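Local structure of phosphoribosylaminoimidazole-succinocarboxamide synthase (Thermotoga maritima, 1KUT) at residues V86-A91 with P107-E112; E20-I25 with P68-K73. The protein catalyses the ATP-dependent joining of L-aspartate to 5-amino-1-(5-phospho-D-ribosyl)imidazole-4-carboxylate, a step of de novo purine biosynthesis that yields SAICAR. All coordinates share one frame; numbering follows the deposited sequence.

Both contacts are antiparallel strand pairs, but in different sheets. Contact 2 joins strands 16-21 and 71-74 in the N-terminal antiparallel sheet. Contact 1 joins strands 78-87 and 105-115 in the second antiparallel sheet. Strand 71-74 is followed directly by strand 78-87, so the chain crosses from one sheet to the other between these two strands. The centres of the two contacts lie about 29 Å apart, on opposite sides of the chain's centre. Both contacts are partly buried. In each, an arginine holds one glutamate oxygen side-on. In contact 1 both partners are buried, and the second subunit packs nearby. In contact 2 they are partly exposed, and a water joins the network.

Contact 1: residues V86-A91 with P107-E112; sequences VRLKKA and PVPLVE
This is an antiparallel strand pair at one end of strand 78-87, where it runs beside strand 105-115. R87 and L110 form a hydrogen-bonded pair: R87 N gives to L110 O at 2.6 Å and L110 N to R87 O at 2.9 Å. V86 and V111 form the neighbouring non-hydrogen-bonded pair.

The two faces differ. On the valine face, V86 has CG1 anti to the backbone N (chi1 -180°). That sets CG1 beside the P109 ring, 4.2 Å from P109 CB, with the two side chains pointing the same way. CG2 is turned toward V111 and meets its CG2 at 4.4 Å. Helix 138-160 covers this face, with A148 and T152 on V86 and V149 on V111. At the chain corner, L88 starts out away from the partner strand. Its CD1 then swings back and crosses the proline ring obliquely, 3.9 Å from P109 CB.

On the other face, R87 and L110 lie side by side. L110 CD2 rests along the arginine's aliphatic stem, 4.2 Å from R87 CD. F94 of helix 93-98 touches both side chains, and H129 of the second subunit packs on L110 and E112. The extended R87 stem carries its guanidinium past L110 to E112. R97 forms a salt bridge with E112 OE2, and its NH2 comes close to R87 NH2; the shared carboxylate probably offsets their repulsion. The guanidinium and carboxylate planes are 69° apart, and E112 OE1 alone takes both R87 bonds, from NE at 2.6 Å and from NH2 at 2.9 Å.

Contact 2: residues E20-I25 with P68-K73; sequences EFKDDI and PPRTLK
A salt-bridge network of E20, R70 and D23 closes the end of an antiparallel strand pair in the N-terminal sheet, where strand 16-21 meets strand 71-74. E20 and T71 form a non-hydrogen-bonded pair, CA to CA 4.4 Å. Next to it, F21 N gives a nearly straight bond to R70 O at 2.7 Å, almost along the C=O axis.

R70 stands just before strand 71-74 and reaches across segment 20-25. Its CG takes the crowded position between the backbone N and the carbonyl carbon (chi1 61°), and its chain bends at chi3. The guanidinium then lies along the backbone of the other segment, with F21 O and K22 CA over one face. E20 is fully extended and comes to the guanidinium edge. Its OE1 takes two bonds, from R70 NE at 3.0 Å through the anti lone pair, and from R70 NH2 at 3.1 Å from above the carboxylate plane. R70 NH2 also gives to a water at 2.7 Å, which accepts a weak bond from D23 N.

On the side of the strands away from E20 and T71, the F21 ring crosses L72 obliquely, with F21 CE1 4.0 Å from L72 CD2. Helix 39-55 packs on both residues, through A44 on F21 and through T47 and M51 on L72.

D23 OD2 forms a salt bridge with R70 NH1 and accepts a hydrogen bond from G40 N, near the start of helix 39-55. The D23 carboxylate stands at 86° to the guanidinium, and R70 NH1 lies 3.1 Å from both D23 OD1 and D23 OD2.

Contact 1: residues V86-A91 with P107-E112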
# COMPACT_ATOMS: atom_id res chain seq x y z
N VAL B 86 9.97 1.71 8.51
CA VAL B 86 9.88 3.10 8.89
C VAL B 86 10.93 3.84 8.08
O VAL B 86 12.11 3.43 8.02
CB VAL B 86 10.16 3.31 10.39
CG1 VAL B 86 10.05 4.78 10.73
CG2 VAL B 86 9.15 2.52 11.21
N ARG B 87 10.52 4.91 7.41
CA ARG B 87 11.47 5.68 6.62
C ARG B 87 11.65 7.05 7.22
O ARG B 87 10.68 7.71 7.59
CB ARG B 87 10.97 5.81 5.18
CG ARG B 87 10.84 4.48 4.46
CD ARG B 87 10.16 4.64 3.13
NE ARG B 87 9.78 3.34 2.59
CZ ARG B 87 10.63 2.46 2.08
NH1 ARG B 87 11.93 2.73 2.03
NH2 ARG B 87 10.19 1.29 1.63
N LEU B 88 12.91 7.46 7.33
CA LEU B 88 13.27 8.76 7.86
C LEU B 88 13.80 9.58 6.69
O LEU B 88 13.72 10.80 6.68
CB LEU B 88 14.37 8.60 8.92
CG LEU B 88 13.98 8.67 10.40
CD1 LEU B 88 12.69 7.96 10.64
CD2 LEU B 88 15.10 8.08 11.24
N LYS B 89 14.35 8.88 5.70
CA LYS B 89 14.90 9.53 4.52
C LYS B 89 14.48 8.75 3.29
O LYS B 89 14.29 7.53 3.36
CB LYS B 89 16.42 9.59 4.58
CG LYS B 89 16.97 10.42 5.74
CD LYS B 89 18.46 10.68 5.57
CE LYS B 89 19.06 11.39 6.79
NZ LYS B 89 18.32 12.62 7.19
N LYS B 90 14.34 9.45 2.18
CA LYS B 90 13.92 8.83 0.93
C LYS B 90 15.00 7.92 0.38
O LYS B 90 16.11 8.36 0.09
CB LYS B 90 13.61 9.90 -0.13
CG LYS B 90 12.52 10.89 0.24
CD LYS B 90 12.35 11.90 -0.90
CE LYS B 90 11.35 13.00 -0.56
NZ LYS B 90 11.40 14.13 -1.56
N ALA B 91 14.68 6.64 0.21
CA ALA B 91 15.64 5.69 -0.31
C ALA B 91 14.99 4.39 -0.78
O ALA B 91 13.85 4.08 -0.41
CB ALA B 91 16.66 5.38 0.74
N PRO B 107 9.57 14.80 5.97
CA PRO B 107 9.17 15.83 6.94
C PRO B 107 8.93 15.14 8.27
O PRO B 107 9.16 15.72 9.33
CB PRO B 107 7.89 16.38 6.35
CG PRO B 107 7.25 15.12 5.79
CD PRO B 107 8.44 14.47 5.07
N VAL B 108 8.46 13.91 8.20
CA VAL B 108 8.17 13.11 9.38
C VAL B 108 8.44 11.63 9.06
O VAL B 108 8.64 11.26 7.90
CB VAL B 108 6.70 13.30 9.82
CG1 VAL B 108 6.41 14.78 9.99
CG2 VAL B 108 5.76 12.70 8.79
N PRO B 109 8.48 10.77 10.10
CA PRO B 109 8.73 9.35 9.85
C PRO B 109 7.56 8.65 9.15
O PRO B 109 6.41 8.73 9.59
CB PRO B 109 8.97 8.80 11.26
CG PRO B 109 9.47 10.01 12.03
CD PRO B 109 8.55 11.08 11.53
N LEU B 110 7.87 7.95 8.07
CA LEU B 110 6.85 7.23 7.33
C LEU B 110 6.88 5.73 7.64
O LEU B 110 7.94 5.09 7.58
CB LEU B 110 7.06 7.45 5.84
CG LEU B 110 6.13 6.67 4.91
CD1 LEU B 110 4.69 7.16 5.05
CD2 LEU B 110 6.63 6.84 3.51
N VAL B 111 5.71 5.20 8.01
CA VAL B 111 5.55 3.78 8.32
C VAL B 111 4.78 3.09 7.20
O VAL B 111 3.70 3.54 6.85
CB VAL B 111 4.73 3.57 9.60
CG1 VAL B 111 4.77 2.10 10.00
CG2 VAL B 111 5.26 4.45 10.72
N GLU B 112 5.33 2.00 6.67
CA GLU B 112 4.72 1.22 5.59
C GLU B 112 4.60 -0.26 5.97
O GLU B 112 5.53 -0.83 6.56
CB GLU B 112 5.57 1.27 4.32
CG GLU B 112 5.68 2.60 3.62
CD GLU B 112 6.31 2.47 2.22
OE1 GLU B 112 7.52 2.18 2.10
OE2 GLU B 112 5.56 2.64 1.24

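Contact 2: residues E20-I25 with P68-K73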
# COMPACT_ATOMS: atom_id res chain seq x y z
N GLU B 20 19.30 -18.86 15.68
CA GLU B 20 20.66 -18.92 15.19
C GLU B 20 20.83 -18.14 13.91
O GLU B 20 20.11 -18.36 12.93
CB GLU B 20 21.10 -20.36 14.94
CG GLU B 20 22.49 -20.45 14.38
CD GLU B 20 22.91 -21.87 14.14
OE1 GLU B 20 24.04 -22.08 13.63
OE2 GLU B 20 22.12 -22.78 14.46
N PHE B 21 21.79 -17.24 13.90
CA PHE B 21 22.03 -16.44 12.72
C PHE B 21 22.97 -17.15 11.76
O PHE B 21 24.02 -17.63 12.17
CB PHE B 21 22.59 -15.08 13.13
CG PHE B 21 21.56 -14.16 13.75
CD1 PHE B 21 20.85 -14.55 14.89
CD2 PHE B 21 21.28 -12.91 13.19
CE1 PHE B 21 19.89 -13.72 15.45
CE2 PHE B 21 20.32 -12.08 13.75
CZ PHE B 21 19.63 -12.48 14.88
N LYS B 22 22.56 -17.25 10.50
CA LYS B 22 23.38 -17.89 9.48
C LYS B 22 24.32 -16.87 8.85
O LYS B 22 24.25 -15.68 9.18
CB LYS B 22 22.49 -18.53 8.40
CG LYS B 22 21.72 -19.75 8.88
CD LYS B 22 20.97 -20.44 7.73
CE LYS B 22 19.80 -19.59 7.23
NZ LYS B 22 19.05 -20.27 6.11
N ASP B 23 25.18 -17.32 7.94
CA ASP B 23 26.14 -16.42 7.28
C ASP B 23 25.75 -16.06 5.85
O ASP B 23 26.52 -15.42 5.14
CB ASP B 23 27.52 -17.08 7.28
CG ASP B 23 28.01 -17.42 8.66
OD1 ASP B 23 28.88 -18.30 8.78
OD2 ASP B 23 27.54 -16.80 9.64
N ASP B 24 24.55 -16.46 5.44
CA ASP B 24 24.03 -16.20 4.09
C ASP B 24 23.76 -14.72 3.78
O ASP B 24 23.77 -13.86 4.67
CB ASP B 24 22.72 -16.97 3.89
CG ASP B 24 22.82 -18.43 4.30
OD1 ASP B 24 21.78 -19.11 4.34
OD2 ASP B 24 23.95 -18.90 4.58
N ILE B 25 23.52 -14.43 2.50
CA ILE B 25 23.22 -13.07 2.04
C ILE B 25 22.09 -13.14 1.02
O ILE B 25 21.79 -14.21 0.50
CB ILE B 25 24.44 -12.41 1.36
CG1 ILE B 25 25.66 -12.48 2.28
CG2 ILE B 25 24.10 -10.95 1.01
CD1 ILE B 25 25.51 -11.71 3.59
N PRO B 68 26.80 -16.30 22.51
CA PRO B 68 27.88 -16.26 21.51
C PRO B 68 28.09 -17.63 20.89
O PRO B 68 27.93 -18.65 21.55
CB PRO B 68 29.10 -15.80 22.31
CG PRO B 68 28.51 -15.10 23.52
CD PRO B 68 27.31 -15.96 23.85
N PRO B 69 28.48 -17.67 19.61
CA PRO B 69 28.73 -16.54 18.71
C PRO B 69 27.55 -15.98 17.88
O PRO B 69 27.48 -14.77 17.65
CB PRO B 69 29.83 -17.07 17.81
CG PRO B 69 29.41 -18.53 17.64
CD PRO B 69 29.09 -18.91 19.08
N ARG B 70 26.63 -16.84 17.46
CA ARG B 70 25.54 -16.41 16.59
C ARG B 70 24.14 -16.86 16.99
O ARG B 70 23.27 -17.04 16.12
CB ARG B 70 25.83 -16.88 15.17
CG ARG B 70 25.94 -18.41 15.01
CD ARG B 70 26.58 -18.79 13.65
NE ARG B 70 25.79 -19.77 12.91
CZ ARG B 70 25.99 -20.09 11.63
NH1 ARG B 70 26.96 -19.50 10.94
NH2 ARG B 70 25.21 -20.98 11.02
N THR B 71 23.92 -17.01 18.29
CA THR B 71 22.63 -17.46 18.81
C THR B 71 21.99 -16.50 19.80
O THR B 71 22.67 -15.90 20.62
CB THR B 71 22.78 -18.84 19.49
OG1 THR B 71 23.07 -19.83 18.50
CG2 THR B 71 21.51 -19.23 20.24
N LEU B 72 20.67 -16.37 19.72
CA LEU B 72 19.94 -15.49 20.63
C LEU B 72 18.87 -16.30 21.35
O LEU B 72 18.09 -17.03 20.72
CB LEU B 72 19.26 -14.37 19.85
CG LEU B 72 19.76 -12.94 20.03
CD1 LEU B 72 21.25 -12.88 19.90
CD2 LEU B 72 19.09 -12.06 19.00
N LYS B 73 18.83 -16.20 22.67
CA LYS B 73 17.79 -16.91 23.39
C LYS B 73 16.61 -15.95 23.37
O LYS B 73 16.69 -14.83 23.91
CB LYS B 73 18.23 -17.22 24.82
CG LYS B 73 17.24 -18.07 25.61
CD LYS B 73 17.78 -18.22 27.02
CE LYS B 73 16.68 -18.43 28.05
NZ LYS B 73 17.23 -18.19 29.44
O HOH W 1 25.31 -20.77 8.32